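PDB 4HFL: putative cytoplasmic protein from Enterobacter cloacae, which is the type VI secretion effector Tae4, an amidase that probably cleaves peptidoglycan peptides of rival bacteria and is inhibited by its immunity protein Tai4. Local coordinates for residues T131-L136 against I166-T171; G107-S112 against T171-K176; I72-N77 against R90-V95. All blocks are in the same frame, centred on the assembly; numbering follows the deposited sequence.

Interaction 1: residues T131-L136 against I166-T171; sequences TGHGWL and IPTNAT
Thr131 faces both Thr168 and Asn169, a classic beta bulge in an otherwise regular antiparallel pair. Thr131 O accepts Thr168 N at 2.8 Å and, weakly, Asn169 N at 3.3 Å, while Thr131 N donates to Asn169 O. Past the bulge His133 and Ile166 bond to each other through N and O in both directions. Between these pairs Gly132 comes close to Pro167, their CA atoms 4.1 Å apart, and its CA lies 3.1 Å from Ile166 O. His133 is modelled in two conformers. In one, CG sits between the backbone N and the carbonyl carbon (chi1 57°), and Ile166 CB lies over one ring face toward the rim, 3.8 Å from His133 CE1; this CH-pi contact belongs to that conformer and is to that extent uncertain. Thr131 and Asn169 lie side by side, with Thr131 OG1 3.5 Å from Asn169 CB. The same hydroxyl donates to a water that in turn donates to Thr171 OG1, a bridge from one strand to the other. Strand 166-174 lies between strand 126-133 and strand 111-114, toward which Ala170 bonds to Val113; strand 126-133 in turn pairs through Gly132 with Thr139 of strand 138-145.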
ATOM      1  N   THR A 131       5.284  -3.080   9.212  1.00 19.53           N
ATOM      2  CA  THR A 131       4.261  -3.324  10.229  1.00 13.82           C
ATOM      3  C   THR A 131       4.838  -3.104  11.599  1.00 19.51           C
ATOM      4  O   THR A 131       6.049  -3.135  11.773  1.00 18.40           O
ATOM      5  CB  THR A 131       3.696  -4.737  10.167  1.00 19.38           C
ATOM      6  OG1 THR A 131       4.784  -5.663  10.212  1.00 23.00           O
ATOM      7  CG2 THR A 131       2.897  -4.938   8.873  1.00 20.61           C
ATOM      8  N   GLY A 132       3.968  -2.866  12.572  1.00 23.18           N
ATOM      9  CA  GLY A 132       4.420  -2.636  13.927  1.00 23.88           C
ATOM     10  C   GLY A 132       3.240  -2.387  14.839  1.00 22.49           C
ATOM     11  O   GLY A 132       2.158  -2.963  14.655  1.00 21.17           O
ATOM     12  N   HIS A 133       3.429  -1.547  15.845  0.57 23.78           N
ATOM     13  CA  HIS A 133       2.320  -1.255  16.737  0.57 22.68           C
ATOM     14  C   HIS A 133       2.362   0.184  17.218  0.57 20.92           C
ATOM     15  O   HIS A 133       3.418   0.818  17.246  0.57 18.30           O
ATOM     16  CB  HIS A 133       2.320  -2.217  17.933  0.57 24.71           C
ATOM     17  CG  HIS A 133       3.594  -2.202  18.716  0.57 20.10           C
ATOM     18  ND1 HIS A 133       3.866  -1.255  19.678  0.57 24.12           N
ATOM     19  CD2 HIS A 133       4.676  -3.017  18.675  0.57 23.15           C
ATOM     20  CE1 HIS A 133       5.059  -1.488  20.199  0.57 26.79           C
ATOM     21  NE2 HIS A 133       5.574  -2.548  19.601  0.57 23.62           N
ATOM     22  N   GLY A 134       1.198   0.690  17.600  1.00 23.78           N
ATOM     23  CA  GLY A 134       1.096   2.004  18.194  1.00 22.63           C
ATOM     24  C   GLY A 134       0.977   1.770  19.688  1.00 21.36           C
ATOM     25  O   GLY A 134       1.455   0.763  20.201  1.00 22.08           O
ATOM     26  N   TRP A 135       0.330   2.677  20.397  1.00 18.72           N
ATOM     27  CA  TRP A 135       0.111   2.454  21.807  1.00 22.29           C
ATOM     28  C   TRP A 135      -0.944   1.398  22.088  1.00 21.34           C
ATOM     29  O   TRP A 135      -0.916   0.797  23.146  1.00 23.69           O
ATOM     30  CB  TRP A 135      -0.264   3.757  22.517  1.00 24.77           C
ATOM     31  CG  TRP A 135       0.904   4.654  22.708  1.00 25.94           C
ATOM     32  CD1 TRP A 135       1.359   5.602  21.842  1.00 28.05           C
ATOM     33  CD2 TRP A 135       1.780   4.687  23.841  1.00 33.85           C
ATOM     34  NE1 TRP A 135       2.469   6.230  22.369  1.00 32.75           N
ATOM     35  CE2 TRP A 135       2.746   5.682  23.596  1.00 36.97           C
ATOM     36  CE3 TRP A 135       1.834   3.978  25.047  1.00 33.17           C
ATOM     37  CZ2 TRP A 135       3.756   5.983  24.510  1.00 37.31           C
ATOM     38  CZ3 TRP A 135       2.839   4.270  25.947  1.00 35.88           C
ATOM     39  CH2 TRP A 135       3.785   5.265  25.676  1.00 35.92           C
ATOM     40  N   LEU A 136      -1.867   1.158  21.158  1.00 20.42           N
ATOM     41  CA  LEU A 136      -2.974   0.239  21.452  1.00 24.48           C
ATOM     42  C   LEU A 136      -3.115  -0.941  20.486  1.00 28.69           C
ATOM     43  O   LEU A 136      -3.490  -2.048  20.890  1.00 30.15           O
ATOM     44  CB  LEU A 136      -4.296   1.002  21.526  1.00 26.09           C
ATOM     45  CG  LEU A 136      -4.463   1.933  22.719  1.00 23.89           C
ATOM     46  CD1 LEU A 136      -5.734   2.740  22.565  1.00 23.56           C
ATOM     47  CD2 LEU A 136      -4.473   1.152  24.047  1.00 23.96           C
ATOM     48  N   ILE A 166       5.863   2.050  16.356  1.00 26.84           N
ATOM     49  CA  ILE A 166       7.090   1.269  16.472  1.00 28.02           C
ATOM     50  C   ILE A 166       7.046   0.153  15.451  1.00 28.17           C
ATOM     51  O   ILE A 166       6.195  -0.728  15.538  1.00 26.80           O
ATOM     52  CB  ILE A 166       7.261   0.641  17.871  1.00 29.18           C
ATOM     53  CG1 ILE A 166       7.065   1.686  18.978  1.00 37.04           C
ATOM     54  CG2 ILE A 166       8.641  -0.013  17.984  1.00 29.77           C
ATOM     55  CD1 ILE A 166       8.186   2.706  19.088  1.00 38.71           C
ATOM     56  N   PRO A 167       7.956   0.200  14.466  1.00 26.46           N
ATOM     57  CA  PRO A 167       8.046  -0.810  13.408  1.00 18.93           C
ATOM     58  C   PRO A 167       8.794  -2.068  13.880  1.00 16.36           C
ATOM     59  O   PRO A 167       9.820  -1.970  14.560  1.00 21.40           O
ATOM     60  CB  PRO A 167       8.826  -0.079  12.308  1.00 22.31           C
ATOM     61  CG  PRO A 167       9.726   0.846  13.071  1.00 32.14           C
ATOM     62  CD  PRO A 167       8.958   1.272  14.299  1.00 29.25           C
ATOM     63  N   THR A 168       8.283  -3.244  13.525  1.00 18.14           N
ATOM     64  CA  THR A 168       8.888  -4.498  13.953  1.00 19.13           C
ATOM     65  C   THR A 168       9.216  -5.441  12.797  1.00 18.04           C
ATOM     66  O   THR A 168       9.914  -6.439  12.994  1.00 19.00           O
ATOM     67  CB  THR A 168       8.004  -5.230  14.983  1.00 23.58           C
ATOM     68  OG1 THR A 168       6.706  -5.465  14.423  1.00 24.19           O
ATOM     69  CG2 THR A 168       7.860  -4.385  16.251  1.00 23.27           C
ATOM     70  N   ASN A 169       8.715  -5.126  11.599  1.00 18.58           N
ATOM     71  CA  ASN A 169       8.996  -5.914  10.408  1.00 18.18           C
ATOM     72  C   ASN A 169       8.945  -5.025   9.171  1.00 22.81           C
ATOM     73  O   ASN A 169       8.201  -4.033   9.145  1.00 19.73           O
ATOM     74  CB  ASN A 169       7.964  -7.045  10.234  1.00 19.18           C
ATOM     75  CG  ASN A 169       8.184  -7.843   8.947  1.00 26.40           C
ATOM     76  OD1 ASN A 169       7.726  -7.454   7.857  1.00 24.79           O
ATOM     77  ND2 ASN A 169       8.906  -8.951   9.064  1.00 17.09           N
ATOM     78  N   ALA A 170       9.737  -5.367   8.157  1.00 16.67           N
ATOM     79  CA  ALA A 170       9.538  -4.803   6.818  1.00 15.52           C
ATOM     80  C   ALA A 170       9.548  -5.977   5.875  1.00 21.09           C
ATOM     81  O   ALA A 170      10.368  -6.892   6.026  1.00 18.78           O
ATOM     82  CB  ALA A 170      10.623  -3.835   6.452  1.00 16.72           C
ATOM     83  N   THR A 171       8.632  -5.940   4.912  1.00 18.76           N
ATOM     84  CA  THR A 171       8.429  -7.006   3.944  1.00 17.63           C
ATOM     85  C   THR A 171       8.377  -6.324   2.574  1.00 19.45           C
ATOM     86  O   THR A 171       7.700  -5.303   2.401  1.00 16.38           O
ATOM     87  CB  THR A 171       7.106  -7.755   4.252  1.00 20.28           C
ATOM     88  OG1 THR A 171       7.222  -8.427   5.513  1.00 19.93           O
ATOM     89  CG2 THR A 171       6.795  -8.797   3.192  1.00 19.95           C
TER
HETATM   90  O   HOH W   1       5.634  -6.133   7.245  1.00 20.96           O

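Interaction 2: residues G107-S112 against T171-K176; sequences GKADIS and TFWSLK
Trp173 reaches back to the loop that follows helix 95-106 and donates from NE1 to Gly107 O at 2.8 Å. The bond is nearly straight (167°) and Gly107 O lies close to the indole plane, although NE1 stands above the carbonyl plane. CG lies beside the backbone N, and chi2 near -100° turns a ring face to Ala109, whose CA sits 3.7 Å from the centroid of the five-membered ring in a CH-pi contact. The edge bond and the covered face help hold the indole's orientation, together with Leu102, Pro103 and Leu106 of helix 95-106. Ala109 CB meets Thr171 CG2 at 3.4 Å, tighter than usual for two carbons. Asp110, whose CG lies beside its backbone N (chi1 -71°), brings OD2 within 2.8 Å of Ser174 N, which donates to it nearly along the C-O axis. Arg18 NH1 forms a salt bridge to the same oxygen, so it is gripped by two donors. Ile111 and Phe172 run alongside each other on one face of the sheet, with Ile111 CD1 4.0 Å from Phe172 CD2. On the other face, Ser112 OG donates to Thr171 OG1 at 3.2 Å. The side-chain amide of Asn169, whose orientation is doubtful, is the stronger polar partner of both hydroxyls. In the backbone, Phe172 O takes Ile111 N at 3.1 Å and, weakly, Asp110 N, while Phe172 N returns a bond to Ile111 O. Asp110 and Ile111 both facing Phe172 make a classic beta bulge, here where a helix-to-strand loop enters the edge of the antiparallel sheet.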
ATOM      1  N   GLY A 107       3.404 -13.311  -5.071  1.00 23.43           N
ATOM      2  CA  GLY A 107       4.197 -14.435  -4.596  1.00 26.77           C
ATOM      3  C   GLY A 107       4.861 -14.078  -3.275  1.00 23.34           C
ATOM      4  O   GLY A 107       4.647 -12.988  -2.733  1.00 15.96           O
ATOM      5  N   LYS A 108       5.666 -14.986  -2.739  1.00 17.87           N
ATOM      6  CA  LYS A 108       6.335 -14.701  -1.478  1.00 21.07           C
ATOM      7  C   LYS A 108       7.286 -13.506  -1.625  1.00 17.01           C
ATOM      8  O   LYS A 108       7.901 -13.296  -2.689  1.00 17.78           O
ATOM      9  CB  LYS A 108       7.067 -15.941  -0.953  1.00 21.25           C
ATOM     10  CG  LYS A 108       7.490 -15.804   0.524  1.00 25.15           C
ATOM     11  CD  LYS A 108       8.147 -17.079   1.040  1.00 34.81           C
ATOM     12  CE  LYS A 108       8.580 -16.922   2.496  1.00 38.55           C
ATOM     13  NZ  LYS A 108       7.436 -16.842   3.422  1.00 47.83           N
ATOM     14  N   ALA A 109       7.357 -12.690  -0.574  1.00 17.61           N
ATOM     15  CA  ALA A 109       8.271 -11.544  -0.531  1.00 18.14           C
ATOM     16  C   ALA A 109       9.720 -11.945  -0.726  1.00 22.19           C
ATOM     17  O   ALA A 109      10.155 -13.018  -0.279  1.00 16.80           O
ATOM     18  CB  ALA A 109       8.143 -10.835   0.766  1.00 13.58           C
ATOM     19  N   ASP A 110      10.466 -11.060  -1.378  1.00 16.55           N
ATOM     20  CA  ASP A 110      11.887 -11.247  -1.557  1.00 11.00           C
ATOM     21  C   ASP A 110      12.616 -11.063  -0.243  1.00 11.61           C
ATOM     22  O   ASP A 110      13.637 -11.700  -0.007  1.00 13.60           O
ATOM     23  CB  ASP A 110      12.401 -10.204  -2.536  1.00 11.67           C
ATOM     24  CG  ASP A 110      11.929 -10.475  -3.953  1.00 20.46           C
ATOM     25  OD1 ASP A 110      11.987 -11.656  -4.366  1.00 17.82           O
ATOM     26  OD2 ASP A 110      11.483  -9.523  -4.614  1.00 19.87           O
ATOM     27  N   ILE A 111      12.116 -10.149   0.584  1.00 15.38           N
ATOM     28  CA  ILE A 111      12.775  -9.875   1.860  1.00 15.26           C
ATOM     29  C   ILE A 111      11.723  -9.634   2.920  1.00 19.59           C
ATOM     30  O   ILE A 111      10.767  -8.901   2.693  1.00 21.52           O
ATOM     31  CB  ILE A 111      13.675  -8.606   1.787  1.00 18.94           C
ATOM     32  CG1 ILE A 111      14.810  -8.800   0.769  1.00 21.53           C
ATOM     33  CG2 ILE A 111      14.261  -8.255   3.174  1.00 26.78           C
ATOM     34  CD1 ILE A 111      15.544  -7.515   0.410  1.00 30.14           C
ATOM     35  N   SER A 112      11.897 -10.255   4.080  1.00 17.91           N
ATOM     36  CA  SER A 112      11.085  -9.929   5.253  1.00 15.71           C
ATOM     37  C   SER A 112      12.014  -9.980   6.464  1.00 20.82           C
ATOM     38  O   SER A 112      12.588 -11.029   6.753  1.00 19.76           O
ATOM     39  CB  SER A 112       9.943 -10.940   5.407  1.00 15.68           C
ATOM     40  OG  SER A 112       9.209 -10.703   6.592  1.00 23.55           O
ATOM     41  N   THR A 171       8.632  -5.940   4.912  1.00 18.76           N
ATOM     42  CA  THR A 171       8.429  -7.006   3.944  1.00 17.63           C
ATOM     43  C   THR A 171       8.377  -6.324   2.574  1.00 19.45           C
ATOM     44  O   THR A 171       7.700  -5.303   2.401  1.00 16.38           O
ATOM     45  CB  THR A 171       7.106  -7.755   4.252  1.00 20.28           C
ATOM     46  OG1 THR A 171       7.222  -8.427   5.513  1.00 19.93           O
ATOM     47  CG2 THR A 171       6.795  -8.797   3.192  1.00 19.95           C
ATOM     48  N   PHE A 172       9.097  -6.891   1.613  1.00 21.27           N
ATOM     49  CA  PHE A 172       9.477  -6.190   0.406  1.00 19.73           C
ATOM     50  C   PHE A 172       9.514  -7.098  -0.822  1.00 18.85           C
ATOM     51  O   PHE A 172      10.067  -8.220  -0.756  1.00 17.35           O
ATOM     52  CB  PHE A 172      10.865  -5.577   0.605  1.00 18.67           C
ATOM     53  CG  PHE A 172      11.491  -5.070  -0.673  1.00 19.17           C
ATOM     54  CD1 PHE A 172      11.222  -3.788  -1.118  1.00 17.31           C
ATOM     55  CD2 PHE A 172      12.351  -5.870  -1.417  1.00 19.58           C
ATOM     56  CE1 PHE A 172      11.785  -3.312  -2.297  1.00 21.51           C
ATOM     57  CE2 PHE A 172      12.924  -5.403  -2.600  1.00 18.06           C
ATOM     58  CZ  PHE A 172      12.639  -4.119  -3.038  1.00 18.11           C
ATOM     59  N   TRP A 173       8.957  -6.583  -1.926  1.00 19.00           N
ATOM     60  CA  TRP A 173       9.037  -7.213  -3.261  1.00 19.86           C
ATOM     61  C   TRP A 173       9.738  -6.286  -4.238  1.00 19.78           C
ATOM     62  O   TRP A 173       9.355  -5.115  -4.382  1.00 15.20           O
ATOM     63  CB  TRP A 173       7.637  -7.488  -3.838  1.00 16.66           C
ATOM     64  CG  TRP A 173       6.799  -8.507  -3.090  1.00 13.41           C
ATOM     65  CD1 TRP A 173       6.611  -9.810  -3.436  1.00 15.86           C
ATOM     66  CD2 TRP A 173       6.011  -8.285  -1.912  1.00 17.30           C
ATOM     67  NE1 TRP A 173       5.781 -10.426  -2.528  1.00 17.21           N
ATOM     68  CE2 TRP A 173       5.391  -9.511  -1.589  1.00 19.15           C
ATOM     69  CE3 TRP A 173       5.774  -7.171  -1.092  1.00 18.54           C
ATOM     70  CZ2 TRP A 173       4.555  -9.659  -0.477  1.00 21.53           C
ATOM     71  CZ3 TRP A 173       4.945  -7.319   0.005  1.00 23.83           C
ATOM     72  CH2 TRP A 173       4.349  -8.559   0.308  1.00 23.23           C
ATOM     73  N   SER A 174      10.738  -6.807  -4.943  1.00 17.57           N
ATOM     74  CA  SER A 174      11.409  -6.038  -5.991  1.00 14.79           C
ATOM     75  C   SER A 174      10.478  -5.812  -7.177  1.00 16.99           C
ATOM     76  O   SER A 174       9.737  -6.717  -7.588  1.00 16.07           O
ATOM     77  CB  SER A 174      12.669  -6.781  -6.485  1.00 24.00           C
ATOM     78  OG  SER A 174      13.726  -6.652  -5.559  1.00 28.64           O
ATOM     79  N   LEU A 175      10.526  -4.608  -7.735  1.00 16.04           N
ATOM     80  CA  LEU A 175       9.853  -4.342  -9.001  1.00 16.93           C
ATOM     81  C   LEU A 175      10.888  -3.897 -10.019  1.00 17.51           C
ATOM     82  O   LEU A 175      11.810  -3.135  -9.677  1.00 21.28           O
ATOM     83  CB  LEU A 175       8.754  -3.283  -8.833  1.00 19.41           C
ATOM     84  CG  LEU A 175       7.588  -3.567  -7.865  1.00 15.71           C
ATOM     85  CD1 LEU A 175       6.589  -2.419  -7.907  1.00 13.86           C
ATOM     86  CD2 LEU A 175       6.871  -4.887  -8.164  1.00 13.22           C
ATOM     87  N   LYS A 176      10.757  -4.392 -11.260  1.00 13.60           N
ATOM     88  CA  LYS A 176      11.584  -3.921 -12.362  1.00 18.94           C
ATOM     89  C   LYS A 176      10.912  -2.751 -13.074  1.00 19.43           C
ATOM     90  O   LYS A 176      11.601  -1.837 -13.487  1.00 29.84           O
ATOM     91  CB  LYS A 176      11.854  -5.038 -13.363  1.00 27.39           C
ATOM     92  CG  LYS A 176      13.044  -5.896 -12.993  1.00 39.38           C
ATOM     93  CD  LYS A 176      14.268  -5.560 -13.854  1.00 38.59           C
ATOM     94  CE  LYS A 176      14.038  -5.970 -15.300  1.00 38.90           C
ATOM     95  NZ  LYS A 176      15.293  -6.034 -16.112  1.00 39.41           N
TER

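Interaction 3: residues I72-N77 against R90-V95; sequences IPVPSN and RYMFRV
Val74 and Arg90 bring their CA atoms to 5.5 Å where the irregular segment 72-77 runs past strand 90-92, with no direct hydrogen bond between the two segments. A water fills that role, donating to Val74 O at 2.7 Å and accepting from Arg90 N at 2.9 Å. Val74 turns its side chain toward the strand, and its CB rests 3.3 Å from Arg90 O. With CG1 anti to the backbone N (chi1 170°), that methyl meets the end of Met92, 3.7 Å from CE, and the two side chains cross obliquely. Met92 is extended beyond CG, which carries its CE methyl to the loop, where it also lies 4.2 Å from Pro75 CD. Arg90, extended from CG to NE, passes the carbonyl oxygens of Val74 and Pro75, its CD 3.5 Å from Pro75 O, and reaches Ser76, where NE comes 3.2 Å from Ser76 CB. The aliphatic part of Arg90 therefore lines the loop backbone, and its guanidinium meets Ser76 obliquely. Asn68 of helix 59-69 joins both segments, since its OD1 accepts Val74 N and its ND2 donates to Arg90 O. Val74, Arg90 and Met92 all touch Thr82 of the partner strand 82-84, and Met92 also packs on Met98 and Phe101 of helix 95-106, which touches Pro75 as well.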
ATOM      1  N   ILE A  72      -3.300  -5.245 -11.903  1.00 21.89           N
ATOM      2  CA  ILE A  72      -3.700  -6.201 -10.883  1.00 23.76           C
ATOM      3  C   ILE A  72      -5.030  -5.707 -10.311  1.00 29.03           C
ATOM      4  O   ILE A  72      -5.064  -4.879  -9.388  1.00 31.01           O
ATOM      5  CB  ILE A  72      -2.636  -6.341  -9.756  1.00 22.56           C
ATOM      6  CG1 ILE A  72      -1.346  -6.984 -10.298  1.00 19.88           C
ATOM      7  CG2 ILE A  72      -3.181  -7.153  -8.571  1.00 22.83           C
ATOM      8  CD1 ILE A  72      -0.186  -7.003  -9.303  1.00 24.41           C
ATOM      9  N   PRO A  73      -6.140  -6.212 -10.859  1.00 30.37           N
ATOM     10  CA  PRO A  73      -7.447  -5.694 -10.443  1.00 32.03           C
ATOM     11  C   PRO A  73      -7.796  -6.169  -9.039  1.00 34.77           C
ATOM     12  O   PRO A  73      -7.714  -7.373  -8.778  1.00 37.15           O
ATOM     13  CB  PRO A  73      -8.412  -6.274 -11.500  1.00 34.26           C
ATOM     14  CG  PRO A  73      -7.733  -7.512 -12.011  1.00 34.64           C
ATOM     15  CD  PRO A  73      -6.241  -7.267 -11.889  1.00 35.00           C
ATOM     16  N   VAL A  74      -8.146  -5.247  -8.142  1.00 33.26           N
ATOM     17  CA  VAL A  74      -8.556  -5.637  -6.785  1.00 36.23           C
ATOM     18  C   VAL A  74      -9.825  -6.491  -6.890  1.00 41.73           C
ATOM     19  O   VAL A  74     -10.818  -6.053  -7.483  1.00 37.07           O
ATOM     20  CB  VAL A  74      -8.783  -4.402  -5.880  1.00 36.08           C
ATOM     21  CG1 VAL A  74      -9.430  -4.792  -4.551  1.00 30.85           C
ATOM     22  CG2 VAL A  74      -7.461  -3.660  -5.641  1.00 33.97           C
ATOM     23  N   PRO A  75      -9.788  -7.715  -6.326  1.00 40.59           N
ATOM     24  CA  PRO A  75     -10.833  -8.725  -6.556  1.00 43.29           C
ATOM     25  C   PRO A  75     -12.105  -8.473  -5.750  1.00 44.74           C
ATOM     26  O   PRO A  75     -12.097  -7.624  -4.857  1.00 42.71           O
ATOM     27  CB  PRO A  75     -10.168 -10.016  -6.068  1.00 42.04           C
ATOM     28  CG  PRO A  75      -9.268  -9.555  -4.958  1.00 38.35           C
ATOM     29  CD  PRO A  75      -8.764  -8.190  -5.373  1.00 37.90           C
ATOM     30  N   SER A  76     -13.183  -9.186  -6.080  1.00 51.14           N
ATOM     31  CA  SER A  76     -14.390  -9.190  -5.254  1.00 54.75           C
ATOM     32  C   SER A  76     -14.375 -10.471  -4.427  1.00 61.24           C
ATOM     33  O   SER A  76     -14.768 -11.540  -4.903  1.00 65.38           O
ATOM     34  CB  SER A  76     -15.654  -9.123  -6.115  1.00 57.46           C
ATOM     35  OG  SER A  76     -16.805  -8.888  -5.323  1.00 64.27           O
ATOM     36  N   ASN A  77     -13.910 -10.357  -3.190  1.00 61.53           N
ATOM     37  CA  ASN A  77     -13.592 -11.521  -2.383  1.00 59.67           C
ATOM     38  C   ASN A  77     -13.966 -11.251  -0.938  1.00 63.95           C
ATOM     39  O   ASN A  77     -13.890 -10.107  -0.484  1.00 64.08           O
ATOM     40  CB  ASN A  77     -12.094 -11.806  -2.497  1.00 58.75           C
ATOM     41  CG  ASN A  77     -11.709 -13.163  -1.949  1.00 60.64           C
ATOM     42  OD1 ASN A  77     -11.460 -13.317  -0.751  1.00 58.00           O
ATOM     43  ND2 ASN A  77     -11.635 -14.155  -2.830  1.00 62.63           N
ATOM     44  N   ARG A  90     -12.529  -1.639  -7.776  1.00 35.58           N
ATOM     45  CA  ARG A  90     -12.610  -1.910  -6.342  1.00 41.06           C
ATOM     46  C   ARG A  90     -11.414  -1.380  -5.544  1.00 38.77           C
ATOM     47  O   ARG A  90     -10.255  -1.473  -5.976  1.00 29.18           O
ATOM     48  CB  ARG A  90     -12.800  -3.412  -6.089  1.00 45.26           C
ATOM     49  CG  ARG A  90     -14.132  -3.961  -6.594  1.00 54.58           C
ATOM     50  CD  ARG A  90     -14.086  -5.476  -6.726  1.00 61.41           C
ATOM     51  NE  ARG A  90     -15.382  -6.040  -7.103  1.00 73.54           N
ATOM     52  CZ  ARG A  90     -15.784  -6.230  -8.360  1.00 78.25           C
ATOM     53  NH1 ARG A  90     -14.990  -5.894  -9.371  1.00 79.25           N
ATOM     54  NH2 ARG A  90     -16.982  -6.751  -8.606  1.00 77.17           N
ATOM     55  N   TYR A  91     -11.713  -0.827  -4.371  1.00 33.90           N
ATOM     56  CA  TYR A  91     -10.708  -0.225  -3.510  1.00 32.88           C
ATOM     57  C   TYR A  91     -10.811  -0.777  -2.093  1.00 35.39           C
ATOM     58  O   TYR A  91     -11.893  -0.741  -1.484  1.00 30.26           O
ATOM     59  CB  TYR A  91     -10.873   1.300  -3.520  1.00 34.46           C
ATOM     60  CG  TYR A  91     -10.497   1.900  -4.859  1.00 35.59           C
ATOM     61  CD1 TYR A  91      -9.195   2.299  -5.121  1.00 35.23           C
ATOM     62  CD2 TYR A  91     -11.438   2.041  -5.872  1.00 33.71           C
ATOM     63  CE1 TYR A  91      -8.844   2.840  -6.363  1.00 35.26           C
ATOM     64  CE2 TYR A  91     -11.095   2.579  -7.102  1.00 35.55           C
ATOM     65  CZ  TYR A  91      -9.797   2.971  -7.340  1.00 31.68           C
ATOM     66  OH  TYR A  91      -9.459   3.510  -8.564  1.00 32.73           O
ATOM     67  N   MET A  92      -9.699  -1.318  -1.589  1.00 35.82           N
ATOM     68  CA  MET A  92      -9.622  -1.754  -0.193  1.00 30.31           C
ATOM     69  C   MET A  92      -9.395  -0.525   0.672  1.00 34.01           C
ATOM     70  O   MET A  92      -8.787   0.444   0.215  1.00 31.46           O
ATOM     71  CB  MET A  92      -8.480  -2.758   0.032  1.00 24.76           C
ATOM     72  CG  MET A  92      -8.504  -4.004  -0.853  1.00 24.61           C
ATOM     73  SD  MET A  92      -7.239  -5.232  -0.384  1.00 30.19           S
ATOM     74  CE  MET A  92      -7.422  -6.340  -1.796  1.00 28.34           C
ATOM     75  N   PHE A  93      -9.888  -0.561   1.913  1.00 32.75           N
ATOM     76  CA  PHE A  93      -9.780   0.587   2.804  1.00 32.01           C
ATOM     77  C   PHE A  93      -9.222   0.183   4.186  1.00 34.39           C
ATOM     78  O   PHE A  93      -9.080   1.033   5.071  1.00 31.49           O
ATOM     79  CB  PHE A  93     -11.132   1.300   2.932  1.00 33.09           C
ATOM     80  CG  PHE A  93     -12.243   0.409   3.414  1.00 37.63           C
ATOM     81  CD1 PHE A  93     -12.497   0.272   4.776  1.00 41.46           C
ATOM     82  CD2 PHE A  93     -13.028  -0.294   2.511  1.00 36.02           C
ATOM     83  CE1 PHE A  93     -13.517  -0.546   5.233  1.00 42.39           C
ATOM     84  CE2 PHE A  93     -14.055  -1.110   2.957  1.00 42.72           C
ATOM     85  CZ  PHE A  93     -14.295  -1.241   4.328  1.00 40.20           C
ATOM     86  N   ARG A  94      -8.891  -1.105   4.339  1.00 34.52           N
ATOM     87  CA  ARG A  94      -8.189  -1.618   5.524  1.00 33.76           C
ATOM     88  C   ARG A  94      -6.771  -2.074   5.173  1.00 29.56           C
ATOM     89  O   ARG A  94      -6.563  -2.886   4.256  1.00 20.99           O
ATOM     90  CB  ARG A  94      -8.959  -2.782   6.153  1.00 36.03           C
ATOM     91  CG  ARG A  94     -10.228  -2.356   6.867  1.00 43.82           C
ATOM     92  CD  ARG A  94     -11.127  -3.546   7.150  1.00 52.14           C
ATOM     93  NE  ARG A  94     -12.527  -3.143   7.288  1.00 59.90           N
ATOM     94  CZ  ARG A  94     -13.534  -3.983   7.512  1.00 60.34           C
ATOM     95  NH1 ARG A  94     -13.300  -5.281   7.633  1.00 58.26           N
ATOM     96  NH2 ARG A  94     -14.776  -3.525   7.618  1.00 62.39           N
ATOM     97  N   VAL A  95      -5.786  -1.564   5.903  1.00 30.21           N
ATOM     98  CA  VAL A  95      -4.401  -1.855   5.542  1.00 27.96           C
ATOM     99  C   VAL A  95      -4.036  -3.338   5.718  1.00 28.73           C
ATOM    100  O   VAL A  95      -3.219  -3.880   4.965  1.00 25.36           O
ATOM    101  CB  VAL A  95      -3.405  -0.901   6.250  1.00 37.35           C
ATOM    102  CG1 VAL A  95      -3.217  -1.285   7.718  1.00 35.51           C
ATOM    103  CG2 VAL A  95      -2.077  -0.888   5.517  1.00 31.32           C
TER
HETATM  104  O   HOH W   2     -11.013  -3.809  -8.959  1.00 35.26           O

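From the N terminus, interaction 3 comes first, where residues 72-77 after helix 59-69 meet strand 90-92 and close a short loop containing strand 82-84. Helix 95-106 follows and leads into interaction 2, whose partners 107-112 and 171-176 enclose nearly all the remaining chain. Interaction 1 lies wholly within that larger loop, joining strand 126-133 to strand 166-174, and the Cys150-Cys154 disulfide falls between its segments. Interactions 1 and 2 share Thr171 and pair successive parts of strand 166-174 with its neighbours on either side. Interaction 3 ties the loop after helix 59-69 to the small two-stranded sheet, packed against helices 59-69 and 95-106, and touches neither other contact, its nearest atoms about 7 Å from each.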